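Local coordinates for heme-binding protein A / AI-2 binding protein A (Helicobacter pylori SS1, PDB 6OFQ) that binds short peptides in the periplasm, as seen with the tetrapeptide STSA, and probably delivers them to an ABC transporter, at residues F217-N220 with K224-L227; K206-V209 with K215-L218; V320-K325 with A388-A393. One frame throughout, in Å; residues are numbered along the deposited sequence.

Interaction 1: F217-N220 with K224-L227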
loop_
_atom_site.group_PDB
_atom_site.type_symbol
_atom_site.label_atom_id
_atom_site.label_comp_id
_atom_site.label_asym_id
_atom_site.label_seq_id
_atom_site.Cartn_x
_atom_site.Cartn_y
_atom_site.Cartn_z
ATOM N N PHE A 217 14.390 -15.443 -7.945
ATOM C CA PHE A 217 15.704 -15.830 -8.517
ATOM C C PHE A 217 16.808 -14.892 -8.134
ATOM O O PHE A 217 17.900 -15.354 -7.754
ATOM C CB PHE A 217 15.613 -16.070 -10.011
ATOM C CG PHE A 217 16.901 -16.497 -10.641
ATOM C CD1 PHE A 217 17.365 -17.779 -10.414
ATOM C CD2 PHE A 217 17.618 -15.610 -11.395
ATOM C CE1 PHE A 217 18.575 -18.175 -10.951
ATOM C CE2 PHE A 217 18.835 -16.004 -11.924
ATOM C CZ PHE A 217 19.263 -17.295 -11.739
ATOM N N LEU A 218 16.643 -13.593 -8.278
ATOM C CA LEU A 218 17.690 -12.639 -8.013
ATOM C C LEU A 218 17.129 -11.292 -7.618
ATOM O O LEU A 218 16.044 -10.925 -8.104
ATOM C CB LEU A 218 18.455 -12.515 -9.350
ATOM C CG LEU A 218 19.497 -11.480 -9.638
ATOM C CD1 LEU A 218 20.146 -11.991 -10.908
ATOM C CD2 LEU A 218 18.812 -10.177 -9.999
ATOM N N TRP A 219 17.870 -10.573 -6.795
ATOM C CA TRP A 219 17.576 -9.185 -6.478
ATOM C C TRP A 219 18.863 -8.374 -6.557
ATOM O O TRP A 219 19.746 -8.525 -5.705
ATOM C CB TRP A 219 16.951 -9.092 -5.096
ATOM C CG TRP A 219 16.614 -7.694 -4.577
ATOM C CD1 TRP A 219 16.458 -6.530 -5.341
ATOM C CD2 TRP A 219 16.288 -7.348 -3.251
ATOM N NE1 TRP A 219 16.104 -5.500 -4.523
ATOM C CE2 TRP A 219 15.957 -5.985 -3.236
ATOM C CE3 TRP A 219 16.201 -8.092 -2.052
ATOM C CZ2 TRP A 219 15.518 -5.350 -2.071
ATOM C CZ3 TRP A 219 15.798 -7.433 -0.902
ATOM C CH2 TRP A 219 15.527 -6.087 -0.897
ATOM N N ASN A 220 19.014 -7.535 -7.571
ATOM C CA ASN A 220 20.110 -6.575 -7.618
ATOM C C ASN A 220 19.506 -5.245 -7.245
ATOM O O ASN A 220 18.647 -4.681 -7.953
ATOM C CB ASN A 220 20.733 -6.478 -9.007
ATOM C CG ASN A 220 21.457 -7.744 -9.465
ATOM O OD1 ASN A 220 21.794 -8.586 -8.653
ATOM N ND2 ASN A 220 21.675 -7.877 -10.761
ATOM N N LYS A 224 17.233 -4.601 -10.706
ATOM C CA LYS A 224 16.207 -5.544 -11.143
ATOM C C LYS A 224 16.028 -6.677 -10.149
ATOM O O LYS A 224 16.949 -7.040 -9.396
ATOM C CB LYS A 224 16.516 -6.164 -12.518
ATOM C CG LYS A 224 17.750 -7.055 -12.556
ATOM C CD LYS A 224 18.145 -7.547 -13.934
ATOM C CE LYS A 224 19.334 -8.482 -13.896
ATOM N NZ LYS A 224 19.620 -8.782 -15.328
ATOM N N ILE A 225 14.795 -7.223 -10.144
ATOM C CA ILE A 225 14.450 -8.490 -9.503
ATOM C C ILE A 225 13.980 -9.435 -10.596
ATOM O O ILE A 225 13.194 -9.044 -11.506
ATOM C CB ILE A 225 13.306 -8.225 -8.509
ATOM C CG1 ILE A 225 13.863 -7.378 -7.360
ATOM C CG2 ILE A 225 12.692 -9.540 -8.043
ATOM C CD1 ILE A 225 12.765 -6.582 -6.667
ATOM N N ILE A 226 14.403 -10.702 -10.499
ATOM C CA ILE A 226 13.953 -11.730 -11.415
ATOM C C ILE A 226 13.118 -12.742 -10.659
ATOM O O ILE A 226 13.561 -13.250 -9.611
ATOM C CB ILE A 226 15.129 -12.454 -12.140
ATOM C CG1 ILE A 226 15.887 -11.457 -13.020
ATOM C CG2 ILE A 226 14.626 -13.636 -12.949
ATOM C CD1 ILE A 226 17.130 -12.019 -13.675
ATOM N N LEU A 227 11.905 -12.961 -11.154
ATOM C CA LEU A 227 10.954 -13.959 -10.665
ATOM C C LEU A 227 10.819 -15.039 -11.722
ATOM O O LEU A 227 10.679 -14.719 -12.913
ATOM C CB LEU A 227 9.561 -13.352 -10.415
ATOM C CG LEU A 227 9.608 -12.151 -9.484
ATOM C CD1 LEU A 227 8.211 -11.499 -9.416
ATOM C CD2 LEU A 227 10.136 -12.463 -8.092
#

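Interaction 2: K206-V209 with K215-L218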
loop_
_atom_site.group_PDB
_atom_site.type_symbol
_atom_site.label_atom_id
_atom_site.label_comp_id
_atom_site.label_asym_id
_atom_site.label_seq_id
_atom_site.Cartn_x
_atom_site.Cartn_y
_atom_site.Cartn_z
ATOM N N LYS A 206 15.747 -11.318 2.569
ATOM C CA LYS A 206 16.575 -11.089 1.371
ATOM C C LYS A 206 16.475 -12.171 0.312
ATOM O O LYS A 206 16.501 -11.867 -0.904
ATOM C CB LYS A 206 18.059 -10.984 1.749
ATOM C CG LYS A 206 18.315 -9.756 2.607
ATOM C CD LYS A 206 19.789 -9.591 2.981
ATOM C CE LYS A 206 20.012 -8.208 3.587
ATOM N NZ LYS A 206 20.068 -8.229 5.080
ATOM N N LYS A 207 16.280 -13.396 0.783
ATOM C CA LYS A 207 16.267 -14.562 -0.095
ATOM C C LYS A 207 15.002 -15.341 0.279
ATOM O O LYS A 207 15.027 -16.215 1.145
ATOM C CB LYS A 207 17.569 -15.369 0.094
ATOM C CG LYS A 207 18.786 -14.645 -0.471
ATOM C CD LYS A 207 20.056 -15.408 -0.124
ATOM C CE LYS A 207 21.231 -14.561 -0.598
ATOM N NZ LYS A 207 22.584 -15.014 -0.135
ATOM N N PRO A 208 13.841 -14.956 -0.272
ATOM C CA PRO A 208 12.587 -15.373 0.303
ATOM C C PRO A 208 12.140 -16.734 -0.153
ATOM O O PRO A 208 12.467 -17.177 -1.232
ATOM C CB PRO A 208 11.641 -14.269 -0.187
ATOM C CG PRO A 208 12.182 -13.887 -1.559
ATOM C CD PRO A 208 13.675 -13.907 -1.307
ATOM N N VAL A 209 11.295 -17.386 0.664
ATOM C CA VAL A 209 10.630 -18.621 0.372
ATOM C C VAL A 209 9.124 -18.535 0.613
ATOM O O VAL A 209 8.742 -18.247 1.730
ATOM C CB VAL A 209 11.274 -19.761 1.204
ATOM C CG1 VAL A 209 10.537 -21.070 0.989
ATOM C CG2 VAL A 209 12.745 -19.943 0.806
ATOM N N LYS A 215 8.561 -17.735 -8.007
ATOM C CA LYS A 215 9.583 -17.843 -6.990
ATOM C C LYS A 215 10.713 -16.879 -7.280
ATOM O O LYS A 215 10.882 -16.444 -8.431
ATOM C CB LYS A 215 10.098 -19.268 -6.852
ATOM C CG LYS A 215 10.741 -19.773 -8.122
ATOM C CD LYS A 215 10.949 -21.278 -8.004
ATOM C CE LYS A 215 11.429 -21.795 -9.352
ATOM N NZ LYS A 215 11.690 -23.227 -9.075
ATOM N N PHE A 216 11.441 -16.506 -6.242
ATOM C CA PHE A 216 12.574 -15.584 -6.359
ATOM C C PHE A 216 13.779 -16.228 -7.060
ATOM O O PHE A 216 14.075 -17.384 -6.747
ATOM C CB PHE A 216 12.976 -15.196 -4.945
ATOM C CG PHE A 216 14.138 -14.285 -4.811
ATOM C CD1 PHE A 216 15.436 -14.765 -4.810
ATOM C CD2 PHE A 216 13.952 -12.941 -4.577
ATOM C CE1 PHE A 216 16.533 -13.914 -4.639
ATOM C CE2 PHE A 216 15.028 -12.098 -4.330
ATOM C CZ PHE A 216 16.293 -12.589 -4.365
ATOM N N PHE A 217 14.390 -15.443 -7.945
ATOM C CA PHE A 217 15.704 -15.830 -8.517
ATOM C C PHE A 217 16.808 -14.892 -8.134
ATOM O O PHE A 217 17.900 -15.354 -7.754
ATOM C CB PHE A 217 15.613 -16.070 -10.011
ATOM C CG PHE A 217 16.901 -16.497 -10.641
ATOM C CD1 PHE A 217 17.365 -17.779 -10.414
ATOM C CD2 PHE A 217 17.618 -15.610 -11.395
ATOM C CE1 PHE A 217 18.575 -18.175 -10.951
ATOM C CE2 PHE A 217 18.835 -16.004 -11.924
ATOM C CZ PHE A 217 19.263 -17.295 -11.739
ATOM N N LEU A 218 16.643 -13.593 -8.278
ATOM C CA LEU A 218 17.690 -12.639 -8.013
ATOM C C LEU A 218 17.129 -11.292 -7.618
ATOM O O LEU A 218 16.044 -10.925 -8.104
ATOM C CB LEU A 218 18.455 -12.515 -9.350
ATOM C CG LEU A 218 19.497 -11.480 -9.638
ATOM C CD1 LEU A 218 20.146 -11.991 -10.908
ATOM C CD2 LEU A 218 18.812 -10.177 -9.999
HETATM O O HOH W 1 10.922 -17.648 -3.673
#

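Interaction 3: V320-K325 with A388-A393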
loop_
_atom_site.group_PDB
_atom_site.type_symbol
_atom_site.label_atom_id
_atom_site.label_comp_id
_atom_site.label_asym_id
_atom_site.label_seq_id
_atom_site.Cartn_x
_atom_site.Cartn_y
_atom_site.Cartn_z
ATOM N N VAL A 320 -6.342 23.295 -5.751
ATOM C CA VAL A 320 -6.250 21.887 -6.145
ATOM C C VAL A 320 -6.716 21.660 -7.577
ATOM O O VAL A 320 -6.160 20.802 -8.270
ATOM C CB VAL A 320 -6.960 20.938 -5.124
ATOM C CG1 VAL A 320 -7.055 19.528 -5.687
ATOM C CG2 VAL A 320 -6.223 20.973 -3.800
ATOM N N ASP A 321 -7.718 22.401 -8.055
ATOM C CA ASP A 321 -8.101 22.257 -9.468
ATOM C C ASP A 321 -6.886 22.541 -10.400
ATOM O O ASP A 321 -6.592 21.831 -11.365
ATOM C CB ASP A 321 -9.271 23.142 -9.872
ATOM C CG ASP A 321 -10.578 22.741 -9.236
ATOM O OD1 ASP A 321 -10.833 21.558 -8.947
ATOM O OD2 ASP A 321 -11.452 23.620 -9.120
ATOM N N ASP A 322 -6.127 23.578 -10.088
ATOM C CA ASP A 322 -4.920 23.915 -10.850
ATOM C C ASP A 322 -3.817 22.887 -10.680
ATOM O O ASP A 322 -3.112 22.482 -11.604
ATOM C CB ASP A 322 -4.449 25.299 -10.420
ATOM C CG ASP A 322 -3.439 25.881 -11.364
ATOM O OD1 ASP A 322 -3.794 25.932 -12.562
ATOM O OD2 ASP A 322 -2.412 26.395 -10.898
ATOM N N TYR A 323 -3.669 22.393 -9.445
ATOM C CA TYR A 323 -2.721 21.335 -9.187
ATOM C C TYR A 323 -2.996 20.093 -10.036
ATOM O O TYR A 323 -2.041 19.497 -10.583
ATOM C CB TYR A 323 -2.726 21.021 -7.685
ATOM C CG TYR A 323 -1.730 19.986 -7.209
ATOM C CD1 TYR A 323 -0.481 20.331 -6.829
ATOM C CD2 TYR A 323 -2.059 18.662 -7.062
ATOM C CE1 TYR A 323 0.457 19.402 -6.442
ATOM C CE2 TYR A 323 -1.162 17.743 -6.581
ATOM C CZ TYR A 323 0.108 18.092 -6.269
ATOM O OH TYR A 323 1.015 17.140 -5.851
ATOM N N ILE A 324 -4.233 19.666 -10.109
ATOM C CA ILE A 324 -4.598 18.551 -10.929
ATOM C C ILE A 324 -4.267 18.764 -12.415
ATOM O O ILE A 324 -3.795 17.845 -13.058
ATOM C CB ILE A 324 -6.018 18.089 -10.626
ATOM C CG1 ILE A 324 -5.964 17.469 -9.205
ATOM C CG2 ILE A 324 -6.622 17.200 -11.717
ATOM C CD1 ILE A 324 -7.364 17.204 -8.706
ATOM N N LYS A 325 -4.545 19.963 -12.911
ATOM C CA LYS A 325 -4.100 20.290 -14.274
ATOM C C LYS A 325 -2.601 20.228 -14.500
ATOM O O LYS A 325 -2.154 19.567 -15.441
ATOM C CB LYS A 325 -4.657 21.679 -14.612
ATOM C CG LYS A 325 -6.153 21.666 -14.795
ATOM C CD LYS A 325 -6.833 22.970 -15.196
ATOM C CE LYS A 325 -8.339 22.712 -15.199
ATOM N NZ LYS A 325 -9.165 23.775 -15.836
ATOM N N ALA A 388 6.305 19.747 -5.564
ATOM C CA ALA A 388 6.865 20.495 -4.457
ATOM C C ALA A 388 6.996 21.962 -4.843
ATOM O O ALA A 388 6.761 22.803 -4.007
ATOM C CB ALA A 388 8.150 19.909 -3.944
ATOM N N VAL A 389 7.406 22.228 -6.074
ATOM C CA VAL A 389 7.523 23.624 -6.527
ATOM C C VAL A 389 6.181 24.351 -6.513
ATOM O O VAL A 389 6.082 25.487 -6.078
ATOM C CB VAL A 389 8.179 23.624 -7.913
ATOM C CG1 VAL A 389 8.040 24.976 -8.618
ATOM C CG2 VAL A 389 9.624 23.213 -7.822
ATOM N N PHE A 390 5.123 23.648 -6.885
ATOM C CA PHE A 390 3.749 24.163 -6.834
ATOM C C PHE A 390 3.365 24.511 -5.412
ATOM O O PHE A 390 2.798 25.582 -5.185
ATOM C CB PHE A 390 2.793 23.145 -7.485
ATOM C CG PHE A 390 1.368 23.620 -7.668
ATOM C CD1 PHE A 390 0.519 23.776 -6.580
ATOM C CD2 PHE A 390 0.895 23.996 -8.921
ATOM C CE1 PHE A 390 -0.774 24.246 -6.740
ATOM C CE2 PHE A 390 -0.419 24.427 -9.101
ATOM C CZ PHE A 390 -1.248 24.564 -8.003
ATOM N N ILE A 391 3.606 23.607 -4.465
ATOM C CA ILE A 391 3.201 23.853 -3.088
ATOM C C ILE A 391 4.015 25.055 -2.568
ATOM O O ILE A 391 3.508 25.937 -1.851
ATOM C CB ILE A 391 3.343 22.620 -2.173
ATOM C CG1 ILE A 391 2.479 21.449 -2.666
ATOM C CG2 ILE A 391 3.043 22.944 -0.734
ATOM C CD1 ILE A 391 0.999 21.684 -2.777
ATOM N N GLN A 392 5.312 25.082 -2.844
ATOM C CA GLN A 392 6.174 26.182 -2.425
ATOM C C GLN A 392 5.622 27.490 -2.978
ATOM O O GLN A 392 5.568 28.484 -2.253
ATOM C CB GLN A 392 7.589 25.929 -2.975
ATOM C CG GLN A 392 8.608 27.007 -2.635
ATOM C CD GLN A 392 9.908 26.672 -3.341
ATOM O OE1 GLN A 392 10.028 26.663 -4.578
ATOM N NE2 GLN A 392 10.889 26.398 -2.511
ATOM N N ALA A 393 5.177 27.496 -4.223
ATOM C CA ALA A 393 4.735 28.759 -4.846
ATOM C C ALA A 393 3.393 29.177 -4.269
ATOM O O ALA A 393 3.168 30.354 -3.993
ATOM C CB ALA A 393 4.508 28.614 -6.331
#

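Interaction 1: F217-N220 with K224-L227
F217 and L218 both face I226 across a beta hairpin, a classic beta bulge in which one carbonyl serves two amides. I226 O takes F217 N at 2.9 Å and, more weakly, L218 N at 3.4 Å. Beyond the bulge the antiparallel ladder becomes regular. L218 O accepts I226 N at 2.9 Å and also has the CA of I225 at 3.2 Å, a CA-H...O contact. At the hairpin end, N220 and K224 form a hydrogen-bonded pair: N220 N meets K224 O almost head-on, with a C=O...N angle of 173°, and N220 O receives K224 N in return.

Between these pairs W219 and I225 form the non-hydrogen-bonded pair. Their side chains run alongside each other, and I225 CG1 lies 3.4 Å from W219 CD1. With CG anti to the backbone N (chi1 178°), the indole sits beside I225, and its NE1 is satisfied by D40 OD2. L218, N220, K224 and I226 project to the other face of the sheet. There L218 CD1 approaches I226 CD1, and the amide of N220 lies alongside the lysine chain, ND2 being 4.0 Å from K224 CE. That ND2 is bonded to E223 OE1, in the turn. F217 sets its ring carbon CD2 beside I226 CG2.

Strand 214-220 is the outermost strand of a five-stranded mixed sheet. Strand 224-229 lies inside it, its I225 and L227 paired through backbone bonds with V245 and V243 of strand 242-247. The loop residue M44 touches W219 and I225, while L227 packs on helix 52-61.

Interaction 2: K206-V209 with K215-L218
P208 lays its ring carbon CD over one face of the F216 phenyl, a CH-pi contact joining a loop to the edge strand of a mixed beta sheet, and one water bridges the two backbones. CD stands 3.7 Å from the ring centroid and 22° off the ring normal, so it sits above the ring but off-centre. Its closest ring atom is F216 CD2, at 3.4 Å. P208 CG follows it, reaching F216 CD2 and also F216 CB, and the two side chains meet at about a right angle. The phenyl is brought under the proline by its first torsion, which sets CG opposite the backbone N (chi1 178°).

Farther along the ring, the backbone of K206 takes over: its O lies obliquely 3.5 Å from F216 CZ, while the K206 side chain extends off the other way. Across the ring from P208, the backbone N of L218 lies over the opposite face, 3.7 Å above the plane. The phenyl is thus held between the proline and its own strand.

Both P208 and F216 are buried, and I61 of helix 52-61 touches both. Y107 also packs on F216, and its OH is hydrogen-bonded to P208 O; the preceding carbonyl, K207 O, is bonded to Y191 OH. P208 O has a second partner besides the tyrosine: a water that donates to it at 2.9 Å and accepts from F216 N, also at 2.9 Å.

Interaction 3: V320-K325 with A388-A393
F390 reaches from helix 386-396 to helix 320-328, where Y323 meets the face of its ring and D322 its edge. The two short helical segments run nearly antiparallel, at 155°, with axes 11.2 Å apart; this wide spacing is filled by aromatic side chains.

Y323 can be followed outward. Its CB already lies over the phenyl face, somewhat off-centre and 4.2 Å from the F390 centroid, a CH-pi contact that brings Y323 CB to 3.9 Å from both F390 CE1 and F390 CZ. CG is placed anti to the backbone N (chi1 -177°), which carries the ring on toward the neighbouring helix. Y323 CD1 comes closest of the tyrosine's side-chain atoms, 3.6 Å from F390 CD1, and also nears F390 CG and F390 CE1. Y323 CE1, next along, also reaches I391 CD1, at 4.4 Å; that methyl lies oblique to the tyrosine ring. CZ and OH complete the outer end, and the side chain as a whole also packs on F425 and on R383 of a loop. The two rings form a T-shaped stack, the edge of Y323 toward the face of F390, with planes at 79°.

At the far end of the phenyl, D322 OD2 lies near the ring plane, 3.3 Å from F390 CE2. There the carboxylate oxygen faces the ring's C-H edge, a placement that is probably electrostatically favourable, although the carboxylate plane is inclined to that of the ring. The backbone N of Y323 also comes close to F390 CZ.

F425 of strand 423-429 touches Y323, A388 and I391. The aromatic pair thus joins two neighbouring helices that both pack on a mixed sheet, in an alpha/beta lobe as in the type II periplasmic binding proteins.

How the interactions relate
Along the chain, interaction 2 comes first: residues 206-209, in the loop after helix 189-197, run along strand 214-220, and the five residues that follow turn the chain back into it. Interaction 1 then closes the hairpin to strand 224-229 across three residues. The spans 206-218 and 217-227 overlap at the shared F217 and L218, neither enclosing the other, and the contacts touch where W219 CE3 nears K206 O. Together they tie a loop and helix 52-61 to the edge of one mixed sheet. Interaction 3, separate from both, spans 62 residues and links two helices over another sheet. Its centre lies about 37 Å from that of interaction 1 and 41 Å from that of interaction 2.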